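Local atomic coordinates of surface layer protein (Geobacillus stearothermophilus, PDB entry 4UJ7), a protein that probably self-assembles into the crystalline surface layer of the bacterial cell, this chain being a calcium-binding piece made of its domains 5 and 6. Residues 161-172 and 186-197. Numbering follows the deposited sequence.
Sequences SEATDTNGVIVN and ITDNGSKKVGKE. With CA (calcium ion), chain D.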
ATOM      1  N   SER A 161     -19.200   3.899  -4.395  1.00 18.13           N
ATOM      2  CA  SER A 161     -19.168   5.154  -5.135  1.00 17.67           C
ATOM      3  C   SER A 161     -20.590   5.690  -5.228  1.00 17.99           C
ATOM      4  O   SER A 161     -21.542   5.017  -4.823  1.00 18.44           O
ATOM      5  CB  SER A 161     -18.622   4.912  -6.537  1.00 17.54           C
ATOM      6  OG  SER A 161     -19.443   3.986  -7.237  1.00 17.76           O
ATOM      7  N   GLU A 162     -20.739   6.875  -5.818  1.00 17.48           N
ATOM      8  CA  GLU A 162     -22.066   7.468  -5.991  1.00 16.08           C
ATOM      9  C   GLU A 162     -23.054   6.491  -6.654  1.00 16.51           C
ATOM     10  O   GLU A 162     -22.699   5.754  -7.580  1.00 17.21           O
ATOM     11  CB  GLU A 162     -21.986   8.779  -6.785  1.00 15.62           C
ATOM     12  CG  GLU A 162     -21.353   8.629  -8.164  1.00 14.98           C
ATOM     13  CD  GLU A 162     -21.235   9.907  -8.954  1.00 14.23           C
ATOM     14  OE1 GLU A 162     -21.701  10.972  -8.458  1.00 14.89           O
ATOM     15  OE2 GLU A 162     -20.664   9.863 -10.065  1.00 13.86           O
ATOM     16  N   ALA A 163     -24.284   6.476  -6.155  1.00 17.46           N
ATOM     17  CA  ALA A 163     -25.315   5.566  -6.639  1.00 17.34           C
ATOM     18  C   ALA A 163     -25.698   5.814  -8.100  1.00 17.24           C
ATOM     19  O   ALA A 163     -25.950   4.878  -8.841  1.00 19.05           O
ATOM     20  CB  ALA A 163     -26.553   5.659  -5.735  1.00 19.65           C
ATOM     21  N   THR A 164     -25.765   7.081  -8.487  1.00 15.21           N
ATOM     22  CA  THR A 164     -26.092   7.517  -9.843  1.00 14.76           C
ATOM     23  C   THR A 164     -24.851   8.255 -10.354  1.00 13.68           C
ATOM     24  O   THR A 164     -24.342   9.148  -9.662  1.00 14.37           O
ATOM     25  CB  THR A 164     -27.274   8.503  -9.766  1.00 15.14           C
ATOM     26  OG1 THR A 164     -28.447   7.804  -9.334  1.00 14.22           O
ATOM     27  CG2 THR A 164     -27.549   9.185 -11.079  1.00 15.04           C
ATOM     28  N   ASP A 165     -24.355   7.900 -11.538  1.00 14.17           N
ATOM     29  CA  ASP A 165     -23.168   8.567 -12.082  1.00 14.01           C
ATOM     30  C   ASP A 165     -23.449  10.014 -12.445  1.00 15.19           C
ATOM     31  O   ASP A 165     -24.449  10.307 -13.098  1.00 15.39           O
ATOM     32  CB  ASP A 165     -22.623   7.869 -13.330  1.00 14.30           C
ATOM     33  CG  ASP A 165     -21.446   8.608 -13.915  1.00 15.28           C
ATOM     34  OD1 ASP A 165     -20.503   8.895 -13.157  1.00 14.90           O
ATOM     35  OD2 ASP A 165     -21.458   8.946 -15.109  1.00 16.53           O
ATOM     36  N   THR A 166     -22.561  10.910 -12.024  1.00 14.51           N
ATOM     37  CA  THR A 166     -22.730  12.332 -12.322  1.00 14.61           C
ATOM     38  C   THR A 166     -21.508  12.959 -12.993  1.00 15.31           C
ATOM     39  O   THR A 166     -21.485  14.186 -13.212  1.00 16.51           O
ATOM     40  CB  THR A 166     -23.095  13.159 -11.052  1.00 14.23           C
ATOM     41  OG1 THR A 166     -21.971  13.189 -10.152  1.00 15.18           O
ATOM     42  CG2 THR A 166     -24.351  12.622 -10.318  1.00 14.55           C
ATOM     43  N   ASN A 167     -20.488  12.141 -13.298  1.00 14.50           N
ATOM     44  CA  ASN A 167     -19.238  12.647 -13.869  1.00 15.00           C
ATOM     45  C   ASN A 167     -18.601  11.802 -14.978  1.00 14.90           C
ATOM     46  O   ASN A 167     -17.495  12.119 -15.442  1.00 16.57           O
ATOM     47  CB  ASN A 167     -18.208  12.913 -12.750  1.00 14.97           C
ATOM     48  CG  ASN A 167     -17.735  11.644 -12.077  1.00 15.41           C
ATOM     49  OD1 ASN A 167     -18.358  10.597 -12.192  1.00 15.45           O
ATOM     50  ND2 ASN A 167     -16.596  11.723 -11.386  1.00 16.07           N
ATOM     51  N   GLY A 168     -19.268  10.735 -15.420  1.00 14.86           N
ATOM     52  CA  GLY A 168     -18.719   9.906 -16.506  1.00 15.19           C
ATOM     53  C   GLY A 168     -17.584   8.959 -16.105  1.00 15.15           C
ATOM     54  O   GLY A 168     -16.977   8.310 -16.964  1.00 16.33           O
ATOM     55  N   VAL A 169     -17.286   8.905 -14.807  1.00 15.54           N
ATOM     56  CA  VAL A 169     -16.278   7.981 -14.265  1.00 14.95           C
ATOM     57  C   VAL A 169     -17.035   6.970 -13.431  1.00 14.57           C
ATOM     58  O   VAL A 169     -17.706   7.328 -12.463  1.00 14.67           O
ATOM     59  CB  VAL A 169     -15.239   8.717 -13.386  1.00 15.07           C
ATOM     60  CG1 VAL A 169     -14.142   7.761 -12.913  1.00 14.93           C
ATOM     61  CG2 VAL A 169     -14.615   9.870 -14.160  1.00 15.40           C
ATOM     62  N   ILE A 170     -16.920   5.702 -13.820  1.00 14.08           N
ATOM     63  CA  ILE A 170     -17.739   4.648 -13.231  1.00 14.20           C
ATOM     64  C   ILE A 170     -16.838   3.473 -12.876  1.00 13.88           C
ATOM     65  O   ILE A 170     -16.127   2.933 -13.755  1.00 14.23           O
ATOM     66  CB  ILE A 170     -18.896   4.224 -14.175  1.00 14.69           C
ATOM     67  CG1 ILE A 170     -19.607   5.471 -14.733  1.00 15.83           C
ATOM     68  CG2 ILE A 170     -19.872   3.341 -13.408  1.00 14.64           C
ATOM     69  CD1 ILE A 170     -20.482   5.197 -15.943  1.00 18.43           C
ATOM     70  N   VAL A 171     -16.860   3.093 -11.595  1.00 14.01           N
ATOM     71  CA  VAL A 171     -16.015   1.987 -11.124  1.00 14.18           C
ATOM     72  C   VAL A 171     -16.800   0.977 -10.299  1.00 14.56           C
ATOM     73  O   VAL A 171     -17.849   1.308  -9.733  1.00 16.23           O
ATOM     74  CB  VAL A 171     -14.803   2.482 -10.291  1.00 13.96           C
ATOM     75  CG1 VAL A 171     -13.904   3.381 -11.119  1.00 13.86           C
ATOM     76  CG2 VAL A 171     -15.251   3.212  -9.035  1.00 14.38           C
ATOM     77  N   ASN A 172     -16.294  -0.250 -10.273  1.00 14.54           N
ATOM     78  CA  ASN A 172     -16.796  -1.287  -9.370  1.00 16.64           C
ATOM     79  C   ASN A 172     -15.842  -1.483  -8.224  1.00 16.01           C
ATOM     80  O   ASN A 172     -14.635  -1.361  -8.403  1.00 16.06           O
ATOM     81  CB  ASN A 172     -16.980  -2.610 -10.114  1.00 19.31           C
ATOM     82  CG  ASN A 172     -18.329  -2.702 -10.819  1.00 22.66           C
ATOM     83  OD1 ASN A 172     -19.336  -2.152 -10.351  1.00 27.64           O
ATOM     84  ND2 ASN A 172     -18.358  -3.406 -11.934  1.00 24.81           N
ATOM     85  N   ILE A 186     -10.751  -2.157  -6.938  1.00 13.49           N
ATOM     86  CA  ILE A 186     -11.541  -1.197  -7.710  1.00 13.02           C
ATOM     87  C   ILE A 186     -11.188  -1.360  -9.194  1.00 13.45           C
ATOM     88  O   ILE A 186     -10.009  -1.348  -9.564  1.00 14.40           O
ATOM     89  CB  ILE A 186     -11.223   0.259  -7.259  1.00 12.37           C
ATOM     90  CG1 ILE A 186     -11.123   0.395  -5.721  1.00 12.77           C
ATOM     91  CG2 ILE A 186     -12.258   1.217  -7.849  1.00 13.21           C
ATOM     92  CD1 ILE A 186     -12.361  -0.068  -4.980  1.00 13.66           C
ATOM     93  N   THR A 187     -12.198  -1.504 -10.048  1.00 13.26           N
ATOM     94  CA  THR A 187     -11.965  -1.652 -11.494  1.00 13.61           C
ATOM     95  C   THR A 187     -12.905  -0.746 -12.281  1.00 13.44           C
ATOM     96  O   THR A 187     -13.933  -0.303 -11.760  1.00 13.39           O
ATOM     97  CB  THR A 187     -12.189  -3.101 -11.942  1.00 14.21           C
ATOM     98  OG1 THR A 187     -13.485  -3.529 -11.505  1.00 15.55           O
ATOM     99  CG2 THR A 187     -11.099  -4.050 -11.378  1.00 14.90           C
ATOM    100  N   ASP A 188     -12.546  -0.459 -13.529  1.00 13.75           N
ATOM    101  CA  ASP A 188     -13.398   0.329 -14.440  1.00 14.97           C
ATOM    102  C   ASP A 188     -14.688  -0.441 -14.711  1.00 15.14           C
ATOM    103  O   ASP A 188     -14.684  -1.663 -14.848  1.00 15.57           O
ATOM    104  CB  ASP A 188     -12.647   0.567 -15.746  1.00 15.92           C
ATOM    105  CG  ASP A 188     -13.355   1.534 -16.681  1.00 16.76           C
ATOM    106  OD1 ASP A 188     -14.208   2.317 -16.230  1.00 16.91           O
ATOM    107  OD2 ASP A 188     -12.981   1.548 -17.886  1.00 20.36           O
ATOM    108  N   ASN A 189     -15.792   0.300 -14.770  1.00 14.89           N
ATOM    109  CA  ASN A 189     -17.087  -0.241 -15.190  1.00 15.98           C
ATOM    110  C   ASN A 189     -17.741   0.692 -16.201  1.00 16.01           C
ATOM    111  O   ASN A 189     -18.779   1.289 -15.930  1.00 17.82           O
ATOM    112  CB  ASN A 189     -18.002  -0.404 -13.966  1.00 17.36           C
ATOM    113  CG  ASN A 189     -19.312  -1.102 -14.301  1.00 18.90           C
ATOM    114  OD1 ASN A 189     -19.380  -1.912 -15.224  1.00 19.51           O
ATOM    115  ND2 ASN A 189     -20.357  -0.791 -13.541  1.00 21.69           N
ATOM    116  N   GLY A 190     -17.128   0.812 -17.369  1.00 15.35           N
ATOM    117  CA  GLY A 190     -17.683   1.626 -18.466  1.00 16.41           C
ATOM    118  C   GLY A 190     -17.533   3.133 -18.357  1.00 17.32           C
ATOM    119  O   GLY A 190     -18.384   3.872 -18.874  1.00 17.91           O
ATOM    120  N   SER A 191     -16.447   3.604 -17.735  1.00 15.81           N
ATOM    121  CA  SER A 191     -16.142   5.042 -17.702  1.00 16.06           C
ATOM    122  C   SER A 191     -16.073   5.635 -19.104  1.00 17.36           C
ATOM    123  O   SER A 191     -15.425   5.064 -19.977  1.00 18.29           O
ATOM    124  CB  SER A 191     -14.793   5.298 -17.022  1.00 16.28           C
ATOM    125  OG  SER A 191     -14.858   4.980 -15.637  1.00 14.66           O
ATOM    126  N   LYS A 192     -16.742   6.764 -19.308  1.00 17.76           N
ATOM    127  CA  LYS A 192     -16.661   7.487 -20.575  0.50 19.22           C
ATOM    128  C   LYS A 192     -15.642   8.622 -20.536  1.00 20.20           C
ATOM    129  O   LYS A 192     -15.167   9.085 -21.591  1.00 20.60           O
ATOM    130  CB  LYS A 192     -18.030   8.030 -20.961  0.50 20.67           C
ATOM    131  CG  LYS A 192     -19.043   6.934 -21.245  0.50 21.87           C
ATOM    132  CD  LYS A 192     -20.136   7.437 -22.165  0.50 23.34           C
ATOM    133  CE  LYS A 192     -21.004   6.287 -22.640  0.50 24.18           C
ATOM    134  NZ  LYS A 192     -22.261   6.805 -23.243  0.50 25.02           N
ATOM    135  N   LYS A 193     -15.309   9.067 -19.324  1.00 20.17           N
ATOM    136  CA  LYS A 193     -14.405  10.194 -19.132  1.00 20.02           C
ATOM    137  C   LYS A 193     -13.301   9.826 -18.159  1.00 19.44           C
ATOM    138  O   LYS A 193     -13.440   8.894 -17.379  1.00 18.62           O
ATOM    139  CB  LYS A 193     -15.147  11.404 -18.542  1.00 21.42           C
ATOM    140  CG  LYS A 193     -16.285  11.980 -19.378  1.00 24.18           C
ATOM    141  CD  LYS A 193     -16.808  13.231 -18.676  1.00 25.94           C
ATOM    142  CE  LYS A 193     -18.245  13.559 -19.035  1.00 30.67           C
ATOM    143  NZ  LYS A 193     -18.315  14.361 -20.287  1.00 33.90           N
ATOM    144  N   VAL A 194     -12.230  10.602 -18.177  1.00 19.24           N
ATOM    145  CA  VAL A 194     -11.200  10.507 -17.153  1.00 18.39           C
ATOM    146  C   VAL A 194     -11.572  11.431 -15.992  1.00 18.18           C
ATOM    147  O   VAL A 194     -12.345  12.391 -16.163  1.00 19.07           O
ATOM    148  CB  VAL A 194      -9.805  10.882 -17.701  1.00 18.01           C
ATOM    149  CG1 VAL A 194      -9.420   9.978 -18.869  1.00 18.53           C
ATOM    150  CG2 VAL A 194      -9.771  12.348 -18.141  1.00 19.15           C
ATOM    151  N   GLY A 195     -11.045  11.147 -14.802  1.00 17.28           N
ATOM    152  CA  GLY A 195     -11.184  12.056 -13.668  1.00 18.40           C
ATOM    153  C   GLY A 195     -11.180  11.317 -12.351  1.00 16.31           C
ATOM    154  O   GLY A 195     -10.968  10.097 -12.314  1.00 17.60           O
ATOM    155  N   LYS A 196     -11.457  12.055 -11.279  1.00 16.66           N
ATOM    156  CA  LYS A 196     -11.552  11.517  -9.934  1.00 16.78           C
ATOM    157  C   LYS A 196     -12.935  10.948  -9.647  1.00 16.14           C
ATOM    158  O   LYS A 196     -13.968  11.507 -10.068  1.00 16.68           O
ATOM    159  CB  LYS A 196     -11.267  12.633  -8.906  1.00 18.06           C
ATOM    160  CG  LYS A 196      -9.872  13.264  -8.975  1.00 20.65           C
ATOM    161  CD  LYS A 196      -8.802  12.232  -8.653  1.00 21.57           C
ATOM    162  CE  LYS A 196      -7.384  12.791  -8.689  1.00 22.87           C
ATOM    163  NZ  LYS A 196      -7.028  13.470  -7.415  1.00 25.62           N
ATOM    164  N   GLU A 197     -12.959   9.849  -8.890  1.00 15.20           N
ATOM    165  CA  GLU A 197     -14.198   9.291  -8.365  1.00 16.13           C
ATOM    166  C   GLU A 197     -14.063   9.083  -6.863  1.00 16.00           C
ATOM    167  O   GLU A 197     -13.143   8.397  -6.414  1.00 15.98           O
ATOM    168  CB  GLU A 197     -14.531   7.971  -9.082  1.00 15.69           C
ATOM    169  CG  GLU A 197     -15.868   7.336  -8.683  1.00 16.42           C
ATOM    170  CD  GLU A 197     -17.088   7.987  -9.302  1.00 16.28           C
ATOM    171  OE1 GLU A 197     -16.998   9.111  -9.845  1.00 16.71           O
ATOM    172  OE2 GLU A 197     -18.160   7.345  -9.265  1.00 15.92           O
TER
HETATM  173 CA    CA D 802     -19.148   8.583 -11.209  1.00 13.69          CA
HETATM  174  O   HOH W   1     -18.521   4.711  -9.818  1.00 16.22           O
HETATM  175  O   HOH W   2     -14.972  13.392 -15.001  1.00 25.72           O
HETATM  176  O   HOH W   3     -20.368   0.713 -10.983  1.00 32.87           O
HETATM  177  O   HOH W   4     -13.595  -4.650  -8.862  1.00 15.45           O
HETATM  178  O   HOH W   5     -15.685  -3.515 -12.961  1.00 26.15           O
HETATM  179  O   HOH W   6     -20.425   6.543 -10.998  1.00 14.95           O
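Glu197 reaches into the loop 162-169 and chelates its calcium ion with both carboxylate oxygens, OE1 at 2.6 Å and OE2 at 2.5 Å from the metal. With CG anti to the backbone N (chi1 -176°) and a bend at chi2, the carboxylate lies beside Asn167, whose amide is nearly coplanar with it. Asn167 OD1 binds the metal while its ND2 donates to Glu197 OE1 (3.1 Å). Glu162, Asp165, the Val169 carbonyl and one water complete the shell, and Val169 CG1 packs on Glu197 CB at 3.9 Å. This tight end ties strand 195-203 of one sheet of the Big2 beta-sandwich to the loop entering the hairpin of strands 171-178 and 181-188 in the other. Ser191 OG receives a nearly straight bond from Ile170 N (2.8 Å, 171°), and Gly168 O accepts from both Lys192 N and Lys193 N. An alanine at Ser191 would remove that hydroxyl and probably leave Ile170 N without its acceptor. Toward solvent the fit is looser: the amides of Asn172 and Asn189 lie with planes 27° apart, ND2 of Asn172 being 3.4 Å from CG of Asn189, and one water links Asn172 OD1 to Asn189 ND2.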